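Local coordinates for protein AA10A (PDB 5UIZ) that probably uses a bound copper ion to cleave crystalline polysaccharides oxidatively, as a lytic polysaccharide monooxygenase of family AA10, at residues N132-L138 and I185-A191. Residue numbers count along the deposited sequence, not the author numbering.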
loop_
_atom_site.group_PDB
_atom_site.type_symbol
_atom_site.label_atom_id
_atom_site.label_comp_id
_atom_site.label_asym_id
_atom_site.label_seq_id
_atom_site.Cartn_x
_atom_site.Cartn_y
_atom_site.Cartn_z
ATOM N N ASN A 132 -8.698 15.080 4.755
ATOM C CA ASN A 132 -8.219 14.522 6.015
ATOM C C ASN A 132 -9.068 13.389 6.504
ATOM O O ASN A 132 -8.559 12.492 7.133
ATOM C CB ASN A 132 -8.016 15.593 7.089
ATOM C CG ASN A 132 -6.828 16.485 6.756
ATOM O OD1 ASN A 132 -6.981 17.493 6.066
ATOM N ND2 ASN A 132 -5.626 16.071 7.169
ATOM N N THR A 133 -10.345 13.398 6.165
ATOM C CA THR A 133 -11.209 12.266 6.440
ATOM C C THR A 133 -11.448 11.619 5.104
ATOM O O THR A 133 -11.852 12.303 4.191
ATOM C CB THR A 133 -12.500 12.749 7.102
ATOM O OG1 THR A 133 -12.138 13.234 8.406
ATOM C CG2 THR A 133 -13.508 11.649 7.221
ATOM N N PHE A 134 -11.124 10.327 4.985
ATOM C CA PHE A 134 -11.261 9.616 3.716
ATOM C C PHE A 134 -11.629 8.182 3.987
ATOM O O PHE A 134 -11.523 7.700 5.143
ATOM C CB PHE A 134 -9.987 9.724 2.860
ATOM C CG PHE A 134 -8.763 9.114 3.490
ATOM C CD1 PHE A 134 -7.996 9.838 4.392
ATOM C CD2 PHE A 134 -8.385 7.828 3.182
ATOM C CE1 PHE A 134 -6.889 9.278 4.998
ATOM C CE2 PHE A 134 -7.275 7.257 3.795
ATOM C CZ PHE A 134 -6.527 7.983 4.706
ATOM N N THR A 135 -12.093 7.528 2.928
ATOM C CA THR A 135 -12.527 6.124 2.968
ATOM C C THR A 135 -11.485 5.181 2.366
ATOM O O THR A 135 -10.940 5.391 1.291
ATOM C CB THR A 135 -13.904 5.945 2.243
ATOM O OG1 THR A 135 -14.897 6.743 2.922
ATOM C CG2 THR A 135 -14.362 4.481 2.239
ATOM N N ILE A 136 -11.230 4.104 3.080
ATOM C CA ILE A 136 -10.432 3.036 2.575
ATOM C C ILE A 136 -11.357 1.980 2.033
ATOM O O ILE A 136 -12.199 1.465 2.765
ATOM C CB ILE A 136 -9.574 2.431 3.663
ATOM C CG1 ILE A 136 -8.689 3.543 4.281
ATOM C CG2 ILE A 136 -8.814 1.229 3.111
ATOM C CD1 ILE A 136 -7.197 3.287 4.374
ATOM N N HIS A 137 -11.179 1.640 0.757
ATOM C CA HIS A 137 -11.938 0.563 0.121
ATOM C C HIS A 137 -10.963 -0.586 -0.282
ATOM O O HIS A 137 -10.043 -0.431 -1.117
ATOM C CB HIS A 137 -12.703 1.152 -1.058
ATOM C CG HIS A 137 -13.338 0.147 -1.929
ATOM N ND1 HIS A 137 -13.637 0.413 -3.243
ATOM C CD2 HIS A 137 -13.723 -1.131 -1.690
ATOM C CE1 HIS A 137 -14.198 -0.659 -3.771
ATOM N NE2 HIS A 137 -14.229 -1.621 -2.861
ATOM N N LEU A 138 -11.186 -1.715 0.350
ATOM C CA LEU A 138 -10.427 -2.905 0.147
ATOM C C LEU A 138 -11.288 -3.802 -0.701
ATOM O O LEU A 138 -12.510 -3.886 -0.511
ATOM C CB LEU A 138 -10.138 -3.590 1.502
ATOM C CG LEU A 138 -9.168 -4.786 1.341
ATOM C CD1 LEU A 138 -7.762 -4.286 1.658
ATOM C CD2 LEU A 138 -9.476 -6.034 2.142
ATOM N N ILE A 185 -14.781 -4.281 1.415
ATOM C CA ILE A 185 -14.773 -3.793 2.795
ATOM C C ILE A 185 -14.388 -2.355 2.706
ATOM O O ILE A 185 -13.458 -1.991 1.963
ATOM C CB ILE A 185 -13.778 -4.538 3.648
ATOM C CG1 ILE A 185 -14.242 -6.003 3.836
ATOM C CG2 ILE A 185 -13.646 -3.874 5.012
ATOM C CD1 ILE A 185 -13.276 -6.939 4.579
ATOM N N GLN A 186 -15.131 -1.515 3.402
ATOM C CA GLN A 186 -14.758 -0.113 3.481
ATOM C C GLN A 186 -15.067 0.511 4.808
ATOM O O GLN A 186 -15.980 0.079 5.477
ATOM C CB GLN A 186 -15.405 0.682 2.367
ATOM C CG GLN A 186 -16.905 0.820 2.483
ATOM C CD GLN A 186 -17.451 1.683 1.392
ATOM O OE1 GLN A 186 -16.947 1.627 0.286
ATOM N NE2 GLN A 186 -18.504 2.476 1.686
ATOM N N PHE A 187 -14.267 1.507 5.163
ATOM C CA PHE A 187 -14.366 2.229 6.442
ATOM C C PHE A 187 -13.652 3.579 6.299
ATOM O O PHE A 187 -12.773 3.727 5.470
ATOM C CB PHE A 187 -13.763 1.431 7.592
ATOM C CG PHE A 187 -12.339 0.997 7.363
ATOM C CD1 PHE A 187 -11.288 1.800 7.762
ATOM C CD2 PHE A 187 -12.057 -0.210 6.768
ATOM C CE1 PHE A 187 -9.980 1.400 7.556
ATOM C CE2 PHE A 187 -10.769 -0.599 6.537
ATOM C CZ PHE A 187 -9.723 0.227 6.929
ATOM N N THR A 188 -14.057 4.531 7.099
ATOM C CA THR A 188 -13.619 5.909 7.024
ATOM C C THR A 188 -12.609 6.166 8.137
ATOM O O THR A 188 -12.772 5.694 9.247
ATOM C CB THR A 188 -14.834 6.852 7.191
ATOM O OG1 THR A 188 -15.869 6.434 6.297
ATOM C CG2 THR A 188 -14.471 8.287 6.894
ATOM N N VAL A 189 -11.534 6.878 7.813
ATOM C CA VAL A 189 -10.475 7.131 8.758
ATOM C C VAL A 189 -10.270 8.639 8.722
ATOM O O VAL A 189 -10.641 9.299 7.775
ATOM C CB VAL A 189 -9.188 6.398 8.397
ATOM C CG1 VAL A 189 -9.444 4.939 8.078
ATOM C CG2 VAL A 189 -8.479 7.061 7.249
ATOM N N HIS A 190 -9.666 9.161 9.768
ATOM C CA HIS A 190 -9.336 10.538 9.829
ATOM C C HIS A 190 -7.874 10.635 10.106
ATOM O O HIS A 190 -7.382 10.013 11.063
ATOM C CB HIS A 190 -10.128 11.256 10.937
ATOM C CG HIS A 190 -9.713 12.667 11.081
ATOM N ND1 HIS A 190 -10.006 13.615 10.121
ATOM C CD2 HIS A 190 -8.898 13.267 11.971
ATOM C CE1 HIS A 190 -9.471 14.769 10.466
ATOM N NE2 HIS A 190 -8.753 14.575 11.560
ATOM N N ALA A 191 -7.169 11.420 9.284
ATOM C CA ALA A 191 -5.718 11.611 9.476
ATOM C C ALA A 191 -5.449 13.066 9.773
ATOM O O ALA A 191 -5.406 13.879 8.848
ATOM C CB ALA A 191 -4.944 11.196 8.245
#
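Paired amides and carbonyls join the antiparallel strands at Phe134–Val189, Ile136–Phe187 and Leu138–Ile185; Val189 N gives to Phe134 O at 2.8 Å, Leu138 N to Ile185 O at 2.8 Å. Beyond the Phe134–Val189 pair, Ala191 N reaches Asn132 O (2.8 Å), and the amide side chain of Asn132, a ready donor, returns ND2 to Ala191 O (2.8 Å). At the non-hydrogen-bonded pair Thr133–His190, Thr133 OG1 and His190 ND1 share a hydrogen bond (2.8 Å); on the same face the methyls of Thr133 and Thr188 meet diagonally; beta-branched, polar threonine suits this more open face. His137 instead turns NE2 to Asn184. The other face is apolar and buried: Val189 CG2 makes a CH-pi contact over the Phe134 ring, 3.6 Å from its centroid, and Ile136 CB covers the Phe187 ring. Phe134 and Ile136 pack on strand 198-206, and Ile136 and Phe187 on strand 146-154, both of the second sheet. With strand 38-42 flanking 133-140, the pair builds the three-stranded sheet of the immunoglobulin-like beta-sandwich core characteristic of AA10 enzymes.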